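Side-chain contacts in C2 toxin component I (Clostridium botulinum, PDB 2J3X), which probably transfers ADP-ribose from NAD+ to actin, as the enzymatic component of the binary C2 toxin of Clostridium botulinum: residues K131-Q134 against Q135-Q139; I390-N393 against K394-F398. The protein carries 2 engineered substitutions. All blocks are in the same frame, centred on the assembly; numbering follows the deposited sequence.

Interaction 1: residues K131-Q134 against Q135-Q139; sequences KVRQ and QIINQ. With SO4 (sulfate ion), chain Q.
Val132 and Ile136, one helical turn apart, lie side by side and point the same way, with Val132 CG1 3.7 Å from Ile136 CD1. In Ile136 the CG1 branch sits between the backbone N and the carbonyl carbon (chi1 78°), which brings CG1 to 3.3 Å from Val132 O. Beyond this pair, Ile209 and Ile211 of strand 206-216 receive the two side chains.

Three successive backbone bonds link the same turn: Gln135 N to Lys131 O, Ile136 N to Val132 O at 2.9 Å, and Ile137 N to Arg133 O at 3.2 Å. Ile137 also rests CG1 on Arg133 O, while the guanidinium of Arg133 leaves the helix to bond Ala198 O.

The charged contact is on the exposed flank. Lys131 is extended until its last torsion, which turns NZ to 2.8 Å from O2 of a sulfate, probably from the crystallisation liquor; the lysine also makes a cation-pi contact with Phe113. A water between Lys131 NZ and Gln135 OE1 lies too near the amide oxygen for that bridge to be more than doubtful.

At this C-terminal end of helix 126-136, in the first ADP-ribosyltransferase exoenzyme range, i to i+4 bonding yields to a type II turn, Ile136 to Gln139.

Interaction 2: residues I390-N393 against K394-F398; sequences ILLN and KNSTF
Ser396 reaches back to Asn393 O across a beta turn whose inner residues, Lys394 and Asn395, have angles close to type II. This turn carries the chain from strand 389-392, which begins on the second glutamate of the Glu-X-Glu motif of ADP-ribosyltransferases, into strand 397-411 of a different sheet.

Asn393 O takes two hydrogen bonds from one residue. The stronger comes from the hydroxyl: Ser396 OG donates to Asn393 O at 2.6 Å, meeting the C=O at 133° and standing 30° off the carbonyl plane. With OG placed beside its own backbone N (chi1 -70°), the amide can share that acceptor, but Ser396 N to Asn393 O is long, 3.4 Å, and weak. The hydroxyl probably does more than the weak amide bond to hold the turn closed.

On the outer side, Asn393 and Lys394 run alongside each other in the same direction. Asn393 OD1 is hydrogen-bonded to Ser283 OG, and Lys394 packs on Ile279 and Ser283, joining the turn to helix 273-286.

The inner side is apolar. Leu392 and Phe398 cross obliquely, next to Leu369 and Leu367 of strand 363-369, and a glycerol, probably from the crystallisation liquor, lies about 4 Å from the Phe398 side chain. Leu392 CB lies 3.7 Å from Ser396 OG, while its methyl CD1 comes to the edge of the Phe398 ring, in the ring plane, 3.7 Å from CZ.

The two contacts sit in different ADP-ribosyltransferase exoenzyme ranges, with centres about 25 Å apart and nearest atoms about 10 Å apart. Both are changes of direction with one buried apolar side and one polar side. Interaction 1 ends a helix, so main-chain bonds repeat along it, and its polar flank is exposed, where a sulfate has settled. Interaction 2 joins strands of two sheets; there a serine hydroxyl provides the main bond, and the polar side is partly exposed and leans on a helix. They hold no common element, yet Gln139 of interaction 1 bonds Arg368 and Glu424, tying it to the same five-stranded sheet that interaction 2 enters.

Interaction 1: residues K131-Q134 against Q135-Q139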
ATOM      1  N   LYS A 131       8.263  22.076  -3.974  1.00 12.83           N
ATOM      2  CA  LYS A 131       8.481  21.095  -2.909  1.00 13.33           C
ATOM      3  C   LYS A 131       7.611  19.853  -3.128  1.00 12.33           C
ATOM      4  O   LYS A 131       8.102  18.710  -3.009  1.00 11.70           O
ATOM      5  CB  LYS A 131       8.161  21.771  -1.578  1.00 13.33           C
ATOM      6  CG  LYS A 131       8.223  20.868  -0.388  1.00 14.73           C
ATOM      7  CD  LYS A 131       7.986  21.707   0.872  1.00 16.89           C
ATOM      8  CE  LYS A 131       7.989  20.812   2.092  1.00 19.04           C
ATOM      9  NZ  LYS A 131       9.292  20.256   2.380  1.00 23.09           N
ATOM     10  N   VAL A 132       6.335  20.063  -3.474  1.00 11.55           N
ATOM     11  CA  VAL A 132       5.413  18.943  -3.788  1.00 11.64           C
ATOM     12  C   VAL A 132       5.937  18.165  -4.997  1.00 12.48           C
ATOM     13  O   VAL A 132       6.016  16.934  -4.925  1.00 13.63           O
ATOM     14  CB  VAL A 132       3.972  19.464  -4.059  1.00  9.80           C
ATOM     15  CG1 VAL A 132       3.096  18.340  -4.674  1.00 10.43           C
ATOM     16  CG2 VAL A 132       3.306  19.979  -2.758  1.00 11.13           C
ATOM     17  N   ARG A 133       6.319  18.869  -6.083  1.00 11.86           N
ATOM     18  CA  ARG A 133       6.883  18.198  -7.273  1.00 12.80           C
ATOM     19  C   ARG A 133       8.093  17.332  -6.910  1.00 13.41           C
ATOM     20  O   ARG A 133       8.183  16.168  -7.311  1.00 14.42           O
ATOM     21  CB  ARG A 133       7.324  19.232  -8.296  1.00 12.32           C
ATOM     22  CG  ARG A 133       6.171  19.812  -9.082  1.00 13.35           C
ATOM     23  CD  ARG A 133       6.698  21.008  -9.901  1.00 15.62           C
ATOM     24  NE  ARG A 133       5.680  21.525 -10.813  1.00 17.08           N
ATOM     25  CZ  ARG A 133       5.825  22.642 -11.533  1.00 20.76           C
ATOM     26  NH1 ARG A 133       6.921  23.406 -11.367  1.00 20.39           N
ATOM     27  NH2 ARG A 133       4.864  23.030 -12.371  1.00 17.79           N
ATOM     28  N   GLN A 134       9.017  17.873  -6.129  1.00 13.57           N
ATOM     29  CA  GLN A 134      10.214  17.102  -5.807  0.50 14.89           C
ATOM     30  C   GLN A 134       9.875  15.859  -4.970  1.00 14.04           C
ATOM     31  O   GLN A 134      10.459  14.778  -5.154  1.00 14.05           O
ATOM     32  CB  GLN A 134      11.272  17.994  -5.140  0.50 15.43           C
ATOM     33  CG  GLN A 134      11.933  18.957  -6.139  0.50 18.69           C
ATOM     34  CD  GLN A 134      12.371  18.216  -7.429  0.50 23.87           C
ATOM     35  OE1 GLN A 134      13.220  17.318  -7.387  0.50 25.27           O
ATOM     36  NE2 GLN A 134      11.741  18.550  -8.553  0.50 24.19           N
ATOM     37  N   GLN A 135       8.885  15.966  -4.088  1.00 13.50           N
ATOM     38  CA  GLN A 135       8.589  14.803  -3.239  1.00 13.19           C
ATOM     39  C   GLN A 135       7.739  13.739  -3.954  1.00 13.62           C
ATOM     40  O   GLN A 135       7.970  12.518  -3.778  1.00 12.77           O
ATOM     41  CB  GLN A 135       7.853  15.312  -2.026  1.00 14.10           C
ATOM     42  CG  GLN A 135       7.351  14.238  -1.115  1.00 16.68           C
ATOM     43  CD  GLN A 135       6.845  14.815   0.205  1.00 19.34           C
ATOM     44  OE1 GLN A 135       7.469  15.716   0.770  1.00 24.14           O
ATOM     45  NE2 GLN A 135       5.759  14.267   0.700  1.00 25.19           N
ATOM     46  N   ILE A 136       6.750  14.170  -4.754  1.00 10.45           N
ATOM     47  CA  ILE A 136       5.785  13.188  -5.227  1.00 11.11           C
ATOM     48  C   ILE A 136       5.942  12.681  -6.681  1.00 10.58           C
ATOM     49  O   ILE A 136       5.378  11.639  -7.027  1.00 11.54           O
ATOM     50  CB  ILE A 136       4.307  13.647  -5.016  1.00 10.49           C
ATOM     51  CG1 ILE A 136       3.875  14.671  -6.069  1.00  9.85           C
ATOM     52  CG2 ILE A 136       4.033  14.223  -3.583  1.00 10.97           C
ATOM     53  CD1 ILE A 136       2.406  14.989  -6.090  1.00 12.88           C
ATOM     54  N   ILE A 137       6.618  13.415  -7.546  1.00  9.64           N
ATOM     55  CA  ILE A 137       6.621  13.028  -8.990  1.00  9.32           C
ATOM     56  C   ILE A 137       7.395  11.732  -9.127  1.00  8.64           C
ATOM     57  O   ILE A 137       8.463  11.577  -8.544  1.00  9.88           O
ATOM     58  CB  ILE A 137       7.285  14.144  -9.859  1.00  9.85           C
ATOM     59  CG1 ILE A 137       6.384  15.401  -9.843  1.00 13.44           C
ATOM     60  CG2 ILE A 137       7.556  13.669 -11.284  1.00 12.49           C
ATOM     61  CD1 ILE A 137       5.077  15.121 -10.284  1.00 16.58           C
ATOM     62  N   ASN A 138       6.807  10.784  -9.848  1.00  9.96           N
ATOM     63  CA  ASN A 138       7.346   9.450 -10.035  1.00 11.45           C
ATOM     64  C   ASN A 138       7.447   8.590  -8.745  1.00 11.44           C
ATOM     65  O   ASN A 138       8.137   7.562  -8.717  1.00 13.35           O
ATOM     66  CB  ASN A 138       8.704   9.516 -10.694  1.00 10.65           C
ATOM     67  CG  ASN A 138       8.910   8.387 -11.642  1.00 16.66           C
ATOM     68  OD1 ASN A 138       7.970   7.642 -11.933  1.00 16.67           O
ATOM     69  ND2 ASN A 138      10.136   8.210 -12.119  1.00 14.71           N
ATOM     70  N   GLN A 139       6.809   9.037  -7.666  1.00  9.77           N
ATOM     71  CA  GLN A 139       6.611   8.167  -6.519  1.00  8.90           C
ATOM     72  C   GLN A 139       5.311   7.415  -6.736  1.00 10.92           C
ATOM     73  O   GLN A 139       4.473   7.838  -7.545  1.00 12.66           O
ATOM     74  CB  GLN A 139       6.517   9.000  -5.216  1.00  9.82           C
ATOM     75  CG  GLN A 139       6.375   8.112  -3.951  1.00  9.06           C
ATOM     76  CD  GLN A 139       7.510   7.132  -3.824  1.00  9.41           C
ATOM     77  OE1 GLN A 139       7.425   5.994  -4.299  1.00 12.78           O
ATOM     78  NE2 GLN A 139       8.619   7.587  -3.232  1.00 11.22           N
TER
HETATM   79  S   SO4 Q1447       8.522  18.971   5.915  1.00 34.64           S
HETATM   80  O1  SO4 Q1447       7.520  18.134   6.554  1.00 37.31           O
HETATM   81  O2  SO4 Q1447       8.608  18.547   4.520  1.00 37.43           O
HETATM   82  O3  SO4 Q1447       7.976  20.344   6.031  1.00 32.70           O
HETATM   83  O4  SO4 Q1447       9.843  18.823   6.478  1.00 36.81           O
HETATM   84  O   HOH W   1       9.193  17.392   0.864  1.00 42.26           O

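Interaction 2: residues I390-N393 against K394-F398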
ATOM      1  N   ILE A 390      11.805 -13.451   1.775  1.00  9.41           N
ATOM      2  CA  ILE A 390      12.841 -12.876   0.935  1.00  9.33           C
ATOM      3  C   ILE A 390      13.892 -12.325   1.907  1.00  9.90           C
ATOM      4  O   ILE A 390      13.599 -11.424   2.712  1.00 10.90           O
ATOM      5  CB  ILE A 390      12.297 -11.755   0.009  1.00  8.50           C
ATOM      6  CG1 ILE A 390      11.457 -12.388  -1.142  1.00 10.98           C
ATOM      7  CG2 ILE A 390      13.480 -11.048  -0.663  1.00  9.71           C
ATOM      8  CD1 ILE A 390      10.644 -11.339  -1.983  1.00 11.04           C
ATOM      9  N   LEU A 391      15.112 -12.833   1.792  1.00 10.36           N
ATOM     10  CA  LEU A 391      16.212 -12.376   2.646  1.00  9.69           C
ATOM     11  C   LEU A 391      16.969 -11.254   1.951  1.00 10.11           C
ATOM     12  O   LEU A 391      17.457 -11.439   0.817  1.00 10.13           O
ATOM     13  CB  LEU A 391      17.152 -13.558   2.979  1.00  7.99           C
ATOM     14  CG  LEU A 391      18.377 -13.156   3.821  1.00 11.94           C
ATOM     15  CD1 LEU A 391      17.857 -12.809   5.161  1.00 13.51           C
ATOM     16  CD2 LEU A 391      19.355 -14.348   3.930  1.00 12.45           C
ATOM     17  N   LEU A 392      17.084 -10.110   2.621  1.00 10.62           N
ATOM     18  CA  LEU A 392      17.790  -8.973   2.000  1.00 10.64           C
ATOM     19  C   LEU A 392      19.235  -8.898   2.470  1.00 12.24           C
ATOM     20  O   LEU A 392      19.523  -9.208   3.645  1.00 12.75           O
ATOM     21  CB  LEU A 392      17.091  -7.640   2.375  1.00 11.57           C
ATOM     22  CG  LEU A 392      15.599  -7.540   2.049  1.00 11.00           C
ATOM     23  CD1 LEU A 392      15.104  -6.126   2.368  1.00 12.41           C
ATOM     24  CD2 LEU A 392      15.377  -7.794   0.576  1.00 13.69           C
ATOM     25  N   ASN A 393      20.094  -8.386   1.589  1.00 12.05           N
ATOM     26  CA  ASN A 393      21.499  -8.186   1.922  1.00 11.28           C
ATOM     27  C   ASN A 393      21.650  -7.255   3.134  1.00 11.31           C
ATOM     28  O   ASN A 393      20.757  -6.390   3.425  1.00 12.24           O
ATOM     29  CB  ASN A 393      22.233  -7.635   0.719  1.00 12.06           C
ATOM     30  CG  ASN A 393      23.728  -7.777   0.842  1.00 13.57           C
ATOM     31  OD1 ASN A 393      24.214  -8.675   1.552  1.00 14.90           O
ATOM     32  ND2 ASN A 393      24.469  -6.914   0.126  1.00 13.58           N
ATOM     33  N   LYS A 394      22.738  -7.477   3.882  1.00 11.23           N
ATOM     34  CA  LYS A 394      23.067  -6.596   5.031  1.00 13.55           C
ATOM     35  C   LYS A 394      23.197  -5.141   4.517  1.00 14.66           C
ATOM     36  O   LYS A 394      23.507  -4.911   3.341  1.00 13.56           O
ATOM     37  CB  LYS A 394      24.386  -7.075   5.667  1.00 14.14           C
ATOM     38  CG  LYS A 394      25.583  -6.983   4.687  1.00 16.57           C
ATOM     39  CD  LYS A 394      26.912  -7.687   5.120  1.00 16.80           C
ATOM     40  CE  LYS A 394      27.947  -7.452   3.970  1.00 18.97           C
ATOM     41  NZ  LYS A 394      28.367  -6.042   3.987  1.00 30.07           N
ATOM     42  N   ASN A 395      22.981  -4.183   5.411  1.00 15.18           N
ATOM     43  CA  ASN A 395      23.054  -2.770   5.046  0.50 15.85           C
ATOM     44  C   ASN A 395      21.954  -2.338   4.059  1.00 16.12           C
ATOM     45  O   ASN A 395      22.167  -1.406   3.312  1.00 18.81           O
ATOM     46  CB  ASN A 395      24.435  -2.432   4.444  0.50 16.24           C
ATOM     47  CG  ASN A 395      25.570  -2.619   5.433  0.50 15.77           C
ATOM     48  OD1 ASN A 395      25.498  -2.122   6.532  0.50 16.62           O
ATOM     49  ND2 ASN A 395      26.637  -3.319   5.025  0.50 19.01           N
ATOM     50  N   SER A 396      20.816  -3.021   4.002  1.00 15.33           N
ATOM     51  CA  SER A 396      19.738  -2.554   3.103  1.00 15.55           C
ATOM     52  C   SER A 396      19.011  -1.407   3.822  1.00 16.64           C
ATOM     53  O   SER A 396      18.381  -1.619   4.873  1.00 16.16           O
ATOM     54  CB  SER A 396      18.736  -3.696   2.799  1.00 15.91           C
ATOM     55  OG  SER A 396      19.334  -4.714   1.958  1.00 14.46           O
ATOM     56  N   THR A 397      19.070  -0.213   3.235  1.00 14.93           N
ATOM     57  CA  THR A 397      18.533   0.963   3.847  1.00 15.65           C
ATOM     58  C   THR A 397      17.301   1.375   3.062  1.00 14.95           C
ATOM     59  O   THR A 397      17.267   1.220   1.834  1.00 14.28           O
ATOM     60  CB  THR A 397      19.607   2.091   3.782  1.00 17.42           C
ATOM     61  OG1 THR A 397      20.833   1.581   4.396  1.00 18.11           O
ATOM     62  CG2 THR A 397      19.167   3.338   4.453  1.00 19.21           C
ATOM     63  N   PHE A 398      16.321   1.911   3.766  1.00 13.64           N
ATOM     64  CA  PHE A 398      15.029   2.312   3.188  1.00 14.01           C
ATOM     65  C   PHE A 398      14.653   3.729   3.656  1.00 14.87           C
ATOM     66  O   PHE A 398      15.095   4.184   4.703  1.00 15.66           O
ATOM     67  CB  PHE A 398      13.900   1.342   3.610  1.00 13.07           C
ATOM     68  CG  PHE A 398      14.032  -0.009   2.998  1.00 14.83           C
ATOM     69  CD1 PHE A 398      13.513  -0.261   1.704  1.00 14.71           C
ATOM     70  CD2 PHE A 398      14.724  -1.027   3.682  1.00 11.56           C
ATOM     71  CE1 PHE A 398      13.628  -1.548   1.107  1.00 14.04           C
ATOM     72  CE2 PHE A 398      14.900  -2.280   3.071  1.00 16.19           C
ATOM     73  CZ  PHE A 398      14.363  -2.548   1.810  1.00 16.22           C
TER